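Local atomic coordinates of diguanylate cyclase/phosphodiesterase-domain containing protein (Thermotoga maritima MSB8, PDB entry 6KHU), a protein that is a putative diguanylate cyclase of the GGDEF family, though its degenerate signature motif leaves synthesis of the second messenger cyclic di-GMP uncertain. Residues Arg5-Asp10 and Leu63-Arg68; Thr28-Phe33 and Glu114-Leu119; Lys53-Cys58 and Phe74-Ile79; Ala108-Pro113 and Ile123-Lys128. One frame throughout, in Å; residues are numbered along the deposited sequence.

Contact 1: Arg5-Asp10 and Leu63-Arg68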
loop_
_atom_site.group_PDB
_atom_site.type_symbol
_atom_site.label_atom_id
_atom_site.label_comp_id
_atom_site.label_asym_id
_atom_site.label_seq_id
_atom_site.Cartn_x
_atom_site.Cartn_y
_atom_site.Cartn_z
ATOM N N ARG A 5 12.962 -4.756 -3.420
ATOM C CA ARG A 5 12.693 -5.263 -2.081
ATOM C C ARG A 5 11.222 -5.123 -1.692
ATOM O O ARG A 5 10.621 -4.059 -1.860
ATOM C CB ARG A 5 13.570 -4.528 -1.070
ATOM C CG ARG A 5 13.596 -5.216 0.254
ATOM C CD ARG A 5 14.508 -4.563 1.279
ATOM N NE ARG A 5 15.849 -4.308 0.770
ATOM C CZ ARG A 5 16.451 -3.125 0.834
ATOM N NH1 ARG A 5 15.824 -2.093 1.392
ATOM N NH2 ARG A 5 17.679 -2.974 0.347
ATOM N N VAL A 6 10.650 -6.208 -1.171
ATOM C CA VAL A 6 9.311 -6.231 -0.586
ATOM C C VAL A 6 9.452 -6.727 0.845
ATOM O O VAL A 6 10.053 -7.780 1.079
ATOM C CB VAL A 6 8.347 -7.143 -1.376
ATOM C CG1 VAL A 6 7.038 -7.357 -0.604
ATOM C CG2 VAL A 6 8.068 -6.592 -2.771
ATOM N N TYR A 7 8.869 -6.000 1.791
ATOM C CA TYR A 7 9.062 -6.272 3.212
ATOM C C TYR A 7 8.000 -7.213 3.775
ATOM O O TYR A 7 6.816 -7.118 3.434
ATOM C CB TYR A 7 9.061 -4.957 4.008
ATOM C CG TYR A 7 10.141 -3.971 3.573
ATOM C CD1 TYR A 7 11.461 -4.118 3.994
ATOM C CD2 TYR A 7 9.837 -2.897 2.749
ATOM C CE1 TYR A 7 12.441 -3.220 3.603
ATOM C CE2 TYR A 7 10.798 -1.998 2.359
ATOM C CZ TYR A 7 12.098 -2.163 2.783
ATOM O OH TYR A 7 13.037 -1.265 2.377
ATOM N N ALA A 8 8.436 -8.125 4.646
ATOM C CA ALA A 8 7.510 -8.933 5.425
ATOM C C ALA A 8 6.644 -8.039 6.309
ATOM O O ALA A 8 6.994 -6.894 6.607
ATOM C CB ALA A 8 8.271 -9.931 6.302
ATOM N N LYS A 9 5.513 -8.590 6.755
ATOM C CA LYS A 9 4.506 -7.796 7.462
ATOM C C LYS A 9 5.101 -6.980 8.606
ATOM O O LYS A 9 4.923 -5.758 8.673
ATOM C CB LYS A 9 3.403 -8.704 7.997
ATOM C CG LYS A 9 2.308 -7.947 8.736
ATOM C CD LYS A 9 1.386 -8.915 9.480
ATOM C CE LYS A 9 0.110 -8.234 9.948
ATOM N NZ LYS A 9 -0.697 -9.173 10.751
ATOM N N ASP A 10 5.793 -7.647 9.535
ATOM C CA ASP A 10 6.257 -6.949 10.731
ATOM C C ASP A 10 7.391 -5.989 10.405
ATOM O O ASP A 10 7.483 -4.911 11.000
ATOM C CB ASP A 10 6.687 -7.945 11.798
ATOM C CG ASP A 10 5.504 -8.654 12.436
ATOM O OD1 ASP A 10 4.351 -8.334 12.076
ATOM O OD2 ASP A 10 5.723 -9.526 13.303
ATOM N N LEU A 63 12.462 5.593 1.044
ATOM C CA LEU A 63 11.661 5.321 2.240
ATOM C C LEU A 63 10.291 4.722 1.901
ATOM O O LEU A 63 9.723 3.975 2.712
ATOM C CB LEU A 63 11.476 6.615 3.041
ATOM C CG LEU A 63 12.187 6.888 4.376
ATOM C CD1 LEU A 63 13.391 6.019 4.627
ATOM C CD2 LEU A 63 12.549 8.374 4.485
ATOM N N ASP A 64 9.728 5.057 0.737
ATOM C CA ASP A 64 8.471 4.437 0.319
ATOM C C ASP A 64 8.627 2.919 0.304
ATOM O O ASP A 64 9.667 2.393 -0.105
ATOM C CB ASP A 64 8.066 4.927 -1.071
ATOM C CG ASP A 64 7.820 6.426 -1.135
ATOM O OD1 ASP A 64 7.533 7.064 -0.101
ATOM O OD2 ASP A 64 7.883 6.965 -2.252
ATOM N N SER A 65 7.604 2.200 0.770
ATOM C CA SER A 65 7.781 0.773 1.015
ATOM C C SER A 65 6.537 -0.027 0.646
ATOM O O SER A 65 5.400 0.420 0.822
ATOM C CB SER A 65 8.137 0.475 2.490
ATOM O OG SER A 65 9.140 1.348 2.986
ATOM N N VAL A 66 6.789 -1.250 0.183
ATOM C CA VAL A 66 5.769 -2.245 -0.121
ATOM C C VAL A 66 5.947 -3.414 0.834
ATOM O O VAL A 66 7.070 -3.905 1.025
ATOM C CB VAL A 66 5.883 -2.735 -1.579
ATOM C CG1 VAL A 66 4.789 -3.749 -1.892
ATOM C CG2 VAL A 66 5.864 -1.573 -2.535
ATOM N N GLY A 67 4.844 -3.891 1.394
ATOM C CA GLY A 67 4.888 -4.993 2.327
ATOM C C GLY A 67 3.902 -6.085 1.971
ATOM O O GLY A 67 2.813 -5.829 1.449
ATOM N N ARG A 68 4.304 -7.320 2.267
ATOM C CA ARG A 68 3.407 -8.476 2.222
ATOM C C ARG A 68 2.623 -8.478 3.527
ATOM O O ARG A 68 3.092 -8.974 4.552
ATOM C CB ARG A 68 4.193 -9.773 2.030
ATOM C CG ARG A 68 3.334 -11.052 1.895
ATOM C CD ARG A 68 4.172 -12.300 2.192
ATOM N NE ARG A 68 3.500 -13.570 1.873
ATOM C CZ ARG A 68 2.871 -14.337 2.765
ATOM N NH1 ARG A 68 2.802 -13.969 4.042
ATOM N NH2 ARG A 68 2.294 -15.473 2.376
HETATM O O HOH W 1 9.338 -1.910 -0.767
HETATM O O HOH W 2 11.887 1.094 2.001
#
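Tyr-7 and Gly-67 pair as parallel neighbours: Tyr-7 N donates almost straight to Val-66 O (2.9 Å, 176°), and Arg-68 N donates to Tyr-7 O at 2.8 Å. That carbonyl also receives a CA-H...O contact from Gly-67. One step earlier a water takes over the pairing, donating to Arg-5 O and accepting from Val-66 N. The side chains repeat this water-assisted pattern. Chi1 of Tyr-7 (-59°) sets CG beside its own backbone N, and farther along the ring CE2 lies 3.6 Å from Ser-65 CB. Arg-5 CG covers one ring face near the rim, while Arg-5 NH1 donates to Tyr-7 OH at 3.1 Å, in the guanidinium plane. A second water joins this hydroxyl to Ser-65 OG, which itself donates to Leu-63 O. An alanine in place of Tyr-7 would probably leave Arg-5 NH1 and this water without the phenol oxygen and open a gap beside Ser-65. A short, weakly bonded edge strand running into helix 9-26 is consistent with the start of a GGDEF-type alpha/beta domain.

Contact 2: Thr28-Phe33 and Glu114-Leu119. With ZN (zinc ion), chain B.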
loop_
_atom_site.group_PDB
_atom_site.type_symbol
_atom_site.label_atom_id
_atom_site.label_comp_id
_atom_site.label_asym_id
_atom_site.label_seq_id
_atom_site.Cartn_x
_atom_site.Cartn_y
_atom_site.Cartn_z
ATOM N N THR A 28 4.546 16.577 7.502
ATOM C CA THR A 28 4.466 16.145 6.123
ATOM C C THR A 28 3.467 15.003 5.989
ATOM O O THR A 28 3.434 14.107 6.838
ATOM C CB THR A 28 5.833 15.685 5.607
ATOM O OG1 THR A 28 6.248 14.536 6.358
ATOM C CG2 THR A 28 6.868 16.787 5.761
ATOM N N PRO A 29 2.642 15.006 4.953
ATOM C CA PRO A 29 1.646 13.944 4.808
ATOM C C PRO A 29 2.257 12.703 4.176
ATOM O O PRO A 29 3.336 12.742 3.576
ATOM C CB PRO A 29 0.596 14.578 3.890
ATOM C CG PRO A 29 1.423 15.488 3.000
ATOM C CD PRO A 29 2.630 15.939 3.811
ATOM N N TYR A 30 1.552 11.583 4.352
ATOM C CA TYR A 30 1.844 10.355 3.623
ATOM C C TYR A 30 0.549 9.562 3.501
ATOM O O TYR A 30 -0.428 9.830 4.199
ATOM C CB TYR A 30 2.938 9.516 4.309
ATOM C CG TYR A 30 2.479 8.849 5.589
ATOM C CD1 TYR A 30 2.444 9.563 6.787
ATOM C CD2 TYR A 30 2.069 7.518 5.602
ATOM C CE1 TYR A 30 2.016 8.973 7.962
ATOM C CE2 TYR A 30 1.623 6.911 6.787
ATOM C CZ TYR A 30 1.615 7.645 7.960
ATOM O OH TYR A 30 1.187 7.072 9.131
ATOM N N THR A 31 0.549 8.567 2.615
ATOM C CA THR A 31 -0.653 7.791 2.357
ATOM C C THR A 31 -0.334 6.305 2.372
ATOM O O THR A 31 0.705 5.880 1.858
ATOM C CB THR A 31 -1.281 8.217 1.021
ATOM O OG1 THR A 31 -1.666 9.597 1.115
ATOM C CG2 THR A 31 -2.518 7.387 0.710
ATOM N N ILE A 32 -1.227 5.530 2.986
ATOM C CA ILE A 32 -1.140 4.075 3.054
ATOM C C ILE A 32 -2.172 3.489 2.101
ATOM O O ILE A 32 -3.343 3.885 2.127
ATOM C CB ILE A 32 -1.391 3.561 4.485
ATOM C CG1 ILE A 32 -0.406 4.193 5.473
ATOM C CG2 ILE A 32 -1.296 2.043 4.529
ATOM C CD1 ILE A 32 -0.741 3.918 6.928
ATOM N N PHE A 33 -1.750 2.539 1.273
ATOM C CA PHE A 33 -2.650 1.821 0.381
ATOM C C PHE A 33 -2.644 0.351 0.769
ATOM O O PHE A 33 -1.579 -0.215 1.049
ATOM C CB PHE A 33 -2.238 1.957 -1.117
ATOM C CG PHE A 33 -2.221 3.373 -1.643
ATOM C CD1 PHE A 33 -1.154 4.212 -1.378
ATOM C CD2 PHE A 33 -3.248 3.840 -2.445
ATOM C CE1 PHE A 33 -1.120 5.496 -1.869
ATOM C CE2 PHE A 33 -3.222 5.137 -2.935
ATOM C CZ PHE A 33 -2.155 5.968 -2.638
ATOM N N GLU A 114 -5.123 13.884 7.175
ATOM C CA GLU A 114 -6.511 14.301 6.962
ATOM C C GLU A 114 -7.491 13.164 7.223
ATOM O O GLU A 114 -8.588 13.391 7.745
ATOM C CB GLU A 114 -6.689 14.850 5.548
ATOM C CG GLU A 114 -6.256 16.306 5.406
ATOM C CD GLU A 114 -7.232 17.152 4.587
ATOM O OE1 GLU A 114 -7.254 17.002 3.341
ATOM O OE2 GLU A 114 -7.963 17.974 5.190
ATOM N N ASP A 115 -7.125 11.934 6.862
ATOM C CA ASP A 115 -8.004 10.807 7.135
ATOM C C ASP A 115 -7.825 10.271 8.552
ATOM O O ASP A 115 -8.760 9.686 9.100
ATOM C CB ASP A 115 -7.757 9.667 6.133
ATOM C CG ASP A 115 -8.179 10.018 4.712
ATOM O OD1 ASP A 115 -9.078 10.875 4.532
ATOM O OD2 ASP A 115 -7.608 9.421 3.773
ATOM N N PHE A 116 -6.644 10.439 9.149
ATOM C CA PHE A 116 -6.347 9.795 10.426
ATOM C C PHE A 116 -5.107 10.416 11.036
ATOM O O PHE A 116 -4.278 11.011 10.343
ATOM C CB PHE A 116 -6.125 8.281 10.270
ATOM C CG PHE A 116 -4.775 7.903 9.663
ATOM C CD1 PHE A 116 -4.616 7.819 8.274
ATOM C CD2 PHE A 116 -3.690 7.608 10.470
ATOM C CE1 PHE A 116 -3.402 7.463 7.705
ATOM C CE2 PHE A 116 -2.454 7.257 9.919
ATOM C CZ PHE A 116 -2.303 7.183 8.529
HETATM N N MSE A 117 -4.964 10.217 12.340
HETATM C CA MSE A 117 -3.708 10.518 13.005
HETATM C C MSE A 117 -3.312 9.405 13.955
HETATM O O MSE A 117 -2.191 9.366 14.469
HETATM C CB MSE A 117 -3.823 11.843 13.725
HETATM C CG MSE A 117 -3.649 12.984 12.743
HETATM SE SE MSE A 117 -4.020 14.667 13.582
HETATM C CE MSE A 117 -2.214 14.973 14.308
ATOM N N ASP A 118 -4.243 8.476 14.152
ATOM C CA ASP A 118 -4.024 7.279 14.954
ATOM C C ASP A 118 -3.709 6.127 13.993
ATOM O O ASP A 118 -4.600 5.645 13.283
ATOM C CB ASP A 118 -5.268 7.012 15.805
ATOM C CG ASP A 118 -5.164 5.753 16.671
ATOM O OD1 ASP A 118 -4.632 4.735 16.209
ATOM O OD2 ASP A 118 -5.686 5.770 17.813
ATOM N N LEU A 119 -2.450 5.667 13.998
ATOM C CA LEU A 119 -2.009 4.703 12.991
ATOM C C LEU A 119 -2.677 3.341 13.173
ATOM O O LEU A 119 -3.066 2.705 12.185
ATOM C CB LEU A 119 -0.485 4.560 13.009
ATOM C CG LEU A 119 0.095 3.558 11.990
ATOM C CD1 LEU A 119 -0.252 3.907 10.537
ATOM C CD2 LEU A 119 1.607 3.420 12.174
HETATM ZN ZN ZN B . -5.774 4.075 18.767
HETATM O O HOH W 3 -7.500 2.928 17.844
#
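Tyr-30 meets Phe-116 through its hydroxyl end: Tyr-30 OH lies 3.5 Å from Phe-116 CZ, at the edge of the phenyl ring and near its plane, and the two side chains cross at about a right angle. Ile-32 comes from the same strand and touches with its terminal methyl, CD1 standing 4.0 Å from Phe-116 CZ. The closest apolar approach in the group joins Ile-32 CD1 to Leu-119 CD1 at 3.6 Å. The same leucine methyl is 3.8 Å from Tyr-30 OH, so one branch of Leu-119 serves both strand residues. Chi1 of Tyr-30 (72°) holds CG between the backbone N and the carbonyl carbon, and from there the ring carries its hydroxyl out to Phe-116. Tyr-30 OH is hydrogen-bonded to His-20 ND1, which gives the polar tip a partner within a buried contact. On the loop side, the edge of the Phe-116 ring faces Asp-118 N. Asp-118 is the N-cap of helix 119-130, its OD1 accepting from Lys-121 N, while its OD2 binds a zinc ion at 1.9 Å. The loop brings Phe-116, and the first turn of helix 119-130 brings Leu-119, against strand 30-37, where Leu-16 of helix 9-26 packs on both Tyr-30 and Ile-32, and where strand 105-112 is the next strand of the sheet.

Contact 3: Lys53-Cys58 and Phe74-Ile79. With ZN (zinc ion), chain C.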
loop_
_atom_site.group_PDB
_atom_site.type_symbol
_atom_site.label_atom_id
_atom_site.label_comp_id
_atom_site.label_asym_id
_atom_site.label_seq_id
_atom_site.Cartn_x
_atom_site.Cartn_y
_atom_site.Cartn_z
ATOM N N LYS A 53 4.808 -6.024 -8.191
ATOM C CA LYS A 53 5.548 -5.144 -9.088
ATOM C C LYS A 53 4.812 -3.827 -9.302
ATOM O O LYS A 53 5.441 -2.765 -9.384
ATOM C CB LYS A 53 5.777 -5.842 -10.427
ATOM C CG LYS A 53 7.113 -6.569 -10.549
ATOM C CD LYS A 53 6.990 -7.741 -11.513
ATOM C CE LYS A 53 8.205 -7.860 -12.393
ATOM N NZ LYS A 53 7.793 -8.103 -13.802
ATOM N N ILE A 54 3.482 -3.882 -9.406
ATOM C CA ILE A 54 2.694 -2.674 -9.655
ATOM C C ILE A 54 2.862 -1.689 -8.503
ATOM O O ILE A 54 3.076 -0.487 -8.711
ATOM C CB ILE A 54 1.213 -3.036 -9.871
ATOM C CG1 ILE A 54 1.001 -3.685 -11.245
ATOM C CG2 ILE A 54 0.326 -1.803 -9.682
ATOM C CD1 ILE A 54 -0.384 -4.313 -11.401
ATOM N N LEU A 55 2.769 -2.188 -7.268
ATOM C CA LEU A 55 2.944 -1.317 -6.106
ATOM C C LEU A 55 4.378 -0.828 -5.989
ATOM O O LEU A 55 4.614 0.307 -5.556
ATOM C CB LEU A 55 2.526 -2.045 -4.828
ATOM C CG LEU A 55 1.036 -2.364 -4.790
ATOM C CD1 LEU A 55 0.753 -3.270 -3.626
ATOM C CD2 LEU A 55 0.210 -1.095 -4.715
ATOM N N LYS A 56 5.349 -1.678 -6.339
ATOM C CA LYS A 56 6.736 -1.224 -6.391
ATOM C C LYS A 56 6.896 -0.035 -7.327
ATOM O O LYS A 56 7.737 0.841 -7.087
ATOM C CB LYS A 56 7.656 -2.359 -6.841
ATOM C CG LYS A 56 8.155 -3.262 -5.727
ATOM C CD LYS A 56 8.785 -2.456 -4.579
ATOM C CE LYS A 56 10.053 -1.726 -4.995
ATOM N NZ LYS A 56 10.961 -1.484 -3.826
ATOM N N GLU A 57 6.096 0.014 -8.394
ATOM C CA GLU A 57 6.171 1.127 -9.334
ATOM C C GLU A 57 5.800 2.453 -8.685
ATOM O O GLU A 57 6.278 3.507 -9.123
ATOM C CB GLU A 57 5.253 0.858 -10.532
ATOM C CG GLU A 57 5.597 1.692 -11.745
ATOM C CD GLU A 57 4.685 1.426 -12.917
ATOM O OE1 GLU A 57 4.422 2.377 -13.680
ATOM O OE2 GLU A 57 4.244 0.261 -13.085
ATOM N N CYS A 58 4.936 2.430 -7.663
ATOM C CA CYS A 58 4.546 3.660 -6.970
ATOM C C CYS A 58 5.642 4.231 -6.081
ATOM O O CYS A 58 5.510 5.367 -5.617
ATOM C CB CYS A 58 3.325 3.417 -6.084
ATOM S SG CYS A 58 1.907 2.733 -6.937
ATOM N N PHE A 74 -1.355 -6.882 0.002
ATOM C CA PHE A 74 -0.177 -6.031 0.041
ATOM C C PHE A 74 -0.517 -4.708 0.710
ATOM O O PHE A 74 -1.662 -4.244 0.667
ATOM C CB PHE A 74 0.361 -5.732 -1.357
ATOM C CG PHE A 74 1.079 -6.876 -1.997
ATOM C CD1 PHE A 74 2.406 -7.132 -1.695
ATOM C CD2 PHE A 74 0.433 -7.677 -2.934
ATOM C CE1 PHE A 74 3.084 -8.187 -2.312
ATOM C CE2 PHE A 74 1.101 -8.733 -3.557
ATOM C CZ PHE A 74 2.427 -8.987 -3.242
ATOM N N ALA A 75 0.500 -4.089 1.299
ATOM C CA ALA A 75 0.393 -2.719 1.763
ATOM C C ALA A 75 1.508 -1.887 1.142
ATOM O O ALA A 75 2.546 -2.407 0.717
ATOM C CB ALA A 75 0.433 -2.639 3.295
ATOM N N LEU A 76 1.262 -0.583 1.078
ATOM C CA LEU A 76 2.184 0.383 0.509
ATOM C C LEU A 76 2.012 1.688 1.264
ATOM O O LEU A 76 0.879 2.090 1.562
ATOM C CB LEU A 76 1.912 0.610 -0.985
ATOM C CG LEU A 76 2.467 1.866 -1.660
ATOM C CD1 LEU A 76 3.965 1.696 -1.986
ATOM C CD2 LEU A 76 1.673 2.185 -2.938
ATOM N N PHE A 77 3.121 2.350 1.574
ATOM C CA PHE A 77 3.013 3.747 1.964
ATOM C C PHE A 77 3.952 4.595 1.124
ATOM O O PHE A 77 5.043 4.153 0.761
ATOM C CB PHE A 77 3.239 3.962 3.484
ATOM C CG PHE A 77 4.632 3.653 3.991
ATOM C CD1 PHE A 77 5.649 4.596 3.905
ATOM C CD2 PHE A 77 4.893 2.445 4.633
ATOM C CE1 PHE A 77 6.907 4.330 4.404
ATOM C CE2 PHE A 77 6.160 2.166 5.145
ATOM C CZ PHE A 77 7.168 3.110 5.030
ATOM N N VAL A 78 3.493 5.807 0.801
ATOM C CA VAL A 78 4.180 6.742 -0.080
ATOM C C VAL A 78 4.250 8.092 0.639
ATOM O O VAL A 78 3.214 8.688 0.961
ATOM C CB VAL A 78 3.475 6.873 -1.447
ATOM C CG1 VAL A 78 3.591 5.571 -2.239
ATOM C CG2 VAL A 78 2.000 7.194 -1.275
ATOM N N ILE A 79 5.455 8.559 0.911
ATOM C CA ILE A 79 5.591 9.770 1.704
ATOM C C ILE A 79 5.333 10.984 0.820
ATOM O O ILE A 79 5.562 10.968 -0.400
ATOM C CB ILE A 79 6.973 9.836 2.382
ATOM C CG1 ILE A 79 8.041 10.170 1.352
ATOM C CG2 ILE A 79 7.297 8.506 3.110
ATOM C CD1 ILE A 79 8.467 11.624 1.385
HETATM ZN ZN ZN C . 3.335 1.679 -15.232
#
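Leu-55 and Phe-74 make the shortest apolar contact here, Leu-55 CD1 lying 3.4 Å from Phe-74 CB. The touch is at the root of the aromatic side chain, with the leucine approaching the ring obliquely. The other leucine branch turns to the next inward-facing residue of the strand, Leu-55 CD2 standing 4.0 Å from Leu-76 CD2. That Leu-76 methyl also meets Cys-58, 3.8 Å from its CB, and the sulfur SG lies nearby. Leu-76 CD2 is therefore shared by two helix-side residues three positions apart. A second kind of contact sets methyls against backbone carbonyls: Leu-76 CD1 is 3.9 Å from Leu-55 O, and Val-78 CG1 is equally far from Cys-58 O. Leu-55 O also accepts from Cys-58 N at 3.0 Å. Metal binding is the third kind, and it belongs to a different side of the helix. Glu-57, CG anti to the backbone N (chi1 -161°) and extended beyond, binds a zinc ion through OE1 at 2.0 Å. His-96 is a second ligand, so the ion links helix 41-57 to helix 86-100. The chemistry implies a division of labour: this end of the helix meets the sheet through apolar contacts of Leu-55 and Cys-58 with Phe-74, Leu-76 and Val-78, while the zinc bond is directed elsewhere, toward helix 86-100.

Contact 4: Ala108-Pro113 and Ile123-Lys128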
loop_
_atom_site.group_PDB
_atom_site.type_symbol
_atom_site.label_atom_id
_atom_site.label_comp_id
_atom_site.label_asym_id
_atom_site.label_seq_id
_atom_site.Cartn_x
_atom_site.Cartn_y
_atom_site.Cartn_z
ATOM N N ALA A 108 -7.960 0.168 -1.067
ATOM C CA ALA A 108 -8.374 1.241 -0.173
ATOM C C ALA A 108 -7.136 2.013 0.262
ATOM O O ALA A 108 -6.017 1.497 0.206
ATOM C CB ALA A 108 -9.140 0.692 1.037
ATOM N N TYR A 109 -7.332 3.270 0.672
ATOM C CA TYR A 109 -6.211 4.073 1.143
ATOM C C TYR A 109 -6.647 4.999 2.273
ATOM O O TYR A 109 -7.820 5.365 2.382
ATOM C CB TYR A 109 -5.561 4.883 -0.003
ATOM C CG TYR A 109 -6.430 5.973 -0.593
ATOM C CD1 TYR A 109 -6.523 7.217 0.010
ATOM C CD2 TYR A 109 -7.145 5.757 -1.767
ATOM C CE1 TYR A 109 -7.312 8.219 -0.529
ATOM C CE2 TYR A 109 -7.940 6.755 -2.316
ATOM C CZ TYR A 109 -8.016 7.982 -1.688
ATOM O OH TYR A 109 -8.796 8.980 -2.224
ATOM N N LYS A 110 -5.676 5.370 3.115
ATOM C CA LYS A 110 -5.867 6.322 4.204
ATOM C C LYS A 110 -4.708 7.307 4.161
ATOM O O LYS A 110 -3.549 6.886 4.117
ATOM C CB LYS A 110 -5.908 5.623 5.561
ATOM C CG LYS A 110 -7.134 4.771 5.803
ATOM C CD LYS A 110 -8.307 5.617 6.230
ATOM C CE LYS A 110 -9.569 4.773 6.401
ATOM N NZ LYS A 110 -10.673 5.594 6.977
ATOM N N SER A 111 -5.008 8.605 4.147
ATOM C CA SER A 111 -3.976 9.636 4.093
ATOM C C SER A 111 -3.786 10.264 5.468
ATOM O O SER A 111 -4.763 10.589 6.152
ATOM C CB SER A 111 -4.327 10.722 3.072
ATOM O OG SER A 111 -4.430 10.172 1.772
ATOM N N TYR A 112 -2.539 10.422 5.868
ATOM C CA TYR A 112 -2.219 11.137 7.087
ATOM C C TYR A 112 -1.851 12.567 6.730
ATOM O O TYR A 112 -1.101 12.782 5.779
ATOM C CB TYR A 112 -1.040 10.475 7.813
ATOM C CG TYR A 112 -0.513 11.272 9.000
ATOM C CD1 TYR A 112 -1.083 11.124 10.252
ATOM C CD2 TYR A 112 0.555 12.170 8.863
ATOM C CE1 TYR A 112 -0.629 11.842 11.349
ATOM C CE2 TYR A 112 1.034 12.898 9.972
ATOM C CZ TYR A 112 0.421 12.725 11.211
ATOM O OH TYR A 112 0.847 13.418 12.323
ATOM N N PRO A 113 -2.322 13.588 7.455
ATOM C CA PRO A 113 -3.169 13.543 8.655
ATOM C C PRO A 113 -4.677 13.710 8.425
ATOM O O PRO A 113 -5.431 13.671 9.409
ATOM C CB PRO A 113 -2.651 14.734 9.467
ATOM C CG PRO A 113 -2.307 15.756 8.384
ATOM C CD PRO A 113 -1.797 14.950 7.206
ATOM N N ILE A 123 -4.919 1.369 10.303
ATOM C CA ILE A 123 -4.590 0.008 9.876
ATOM C C ILE A 123 -5.807 -0.905 10.007
ATOM O O ILE A 123 -6.139 -1.661 9.083
ATOM C CB ILE A 123 -3.387 -0.523 10.677
ATOM C CG1 ILE A 123 -2.108 0.196 10.231
ATOM C CG2 ILE A 123 -3.236 -2.045 10.513
ATOM C CD1 ILE A 123 -1.724 -0.131 8.806
ATOM N N LEU A 124 -6.478 -0.864 11.164
ATOM C CA LEU A 124 -7.719 -1.619 11.340
ATOM C C LEU A 124 -8.745 -1.262 10.277
ATOM O O LEU A 124 -9.382 -2.146 9.697
ATOM C CB LEU A 124 -8.317 -1.359 12.724
ATOM C CG LEU A 124 -8.020 -2.300 13.890
ATOM C CD1 LEU A 124 -7.067 -3.419 13.524
ATOM C CD2 LEU A 124 -7.520 -1.533 15.102
ATOM N N ASP A 125 -8.915 0.031 10.010
ATOM C CA ASP A 125 -9.887 0.463 9.012
ATOM C C ASP A 125 -9.522 -0.048 7.622
ATOM O O ASP A 125 -10.402 -0.423 6.841
ATOM C CB ASP A 125 -9.976 1.985 8.997
ATOM C CG ASP A 125 -10.749 2.545 10.181
ATOM O OD1 ASP A 125 -11.372 1.751 10.915
ATOM O OD2 ASP A 125 -10.733 3.787 10.376
ATOM N N LEU A 126 -8.231 -0.043 7.282
ATOM C CA LEU A 126 -7.828 -0.499 5.954
ATOM C C LEU A 126 -8.104 -1.984 5.782
ATOM O O LEU A 126 -8.604 -2.407 4.733
ATOM C CB LEU A 126 -6.349 -0.191 5.713
ATOM C CG LEU A 126 -6.064 1.251 5.307
ATOM C CD1 LEU A 126 -4.634 1.647 5.667
ATOM C CD2 LEU A 126 -6.355 1.480 3.813
ATOM N N GLU A 127 -7.781 -2.786 6.805
ATOM C CA GLU A 127 -8.131 -4.207 6.826
ATOM C C GLU A 127 -9.611 -4.432 6.516
ATOM O O GLU A 127 -9.964 -5.226 5.632
ATOM C CB GLU A 127 -7.801 -4.806 8.199
ATOM C CG GLU A 127 -6.334 -5.072 8.426
ATOM C CD GLU A 127 -6.040 -5.656 9.801
ATOM O OE1 GLU A 127 -6.987 -5.850 10.599
ATOM O OE2 GLU A 127 -4.853 -5.913 10.085
ATOM N N LYS A 128 -10.493 -3.756 7.257
ATOM C CA LYS A 128 -11.930 -3.916 7.033
ATOM C C LYS A 128 -12.314 -3.526 5.618
ATOM O O LYS A 128 -13.163 -4.183 4.998
ATOM C CB LYS A 128 -12.755 -3.082 8.025
ATOM C CG LYS A 128 -12.404 -3.173 9.507
ATOM C CD LYS A 128 -11.925 -4.550 9.946
ATOM C CE LYS A 128 -10.747 -4.412 10.919
ATOM N NZ LYS A 128 -9.947 -5.657 11.080
HETATM O O HOH W 4 -9.157 5.800 9.800
#
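Leu-126 and Lys-110 slide past each other in opposite directions where strand 105-112 meets helix 119-130, the last strand and helix of a probable GGDEF-type alpha/beta fold. The strand and helix segments run nearly antiparallel, at 161°, with axes 8.4 Å apart. Packing is tight on the leucine: Leu-126 CG rests 3.7 Å from Lys-110 CG, and Leu-126 CD2 reaches the strand backbone, 3.6 Å from Ala-108 O. Chi2 of Lys-110 (-81°) bends the chain at CD, and farther out CE lies 3.8 Å from Asp-125 CB. Beyond this apolar stem the contact becomes loose and watery. The salt bridge from Lys-110 NZ to Asp-125 OD2 is long, 3.8 Å, and the same carboxylate oxygen has a salt bridge with Lys-121. An alanine in place of Lys-110 would probably uncover one flank of Leu-126 and leave Asp-125 with one positive neighbour fewer. A water spans the charged pair, accepting from Lys-110 NZ at 3.2 Å and donating to Asp-125 OD2 at 2.6 Å.

In the fold
All four contacts reach one mixed sheet, ordered 7-8, 65-68, 73-79, 30-37, 105-112. Contacts 1 and 3, with centres about 9 Å apart, meet through the neighbouring strands 65-68 and 73-79; contacts 2 and 4, about 8 Å apart, meet through strands 30-37 and 105-112. Contacts 1 and 2 are about 17 Å apart between centres. Along the chain contact 3 is nested within the loop closed by contact 2, and contact 4 opens after contacts 1 and 3 have closed. Helices 41-57 and 86-100 pack on one face of the sheet, and helices 9-26 and 119-130 on the other, which gives the layered alpha/beta architecture expected of a GGDEF domain.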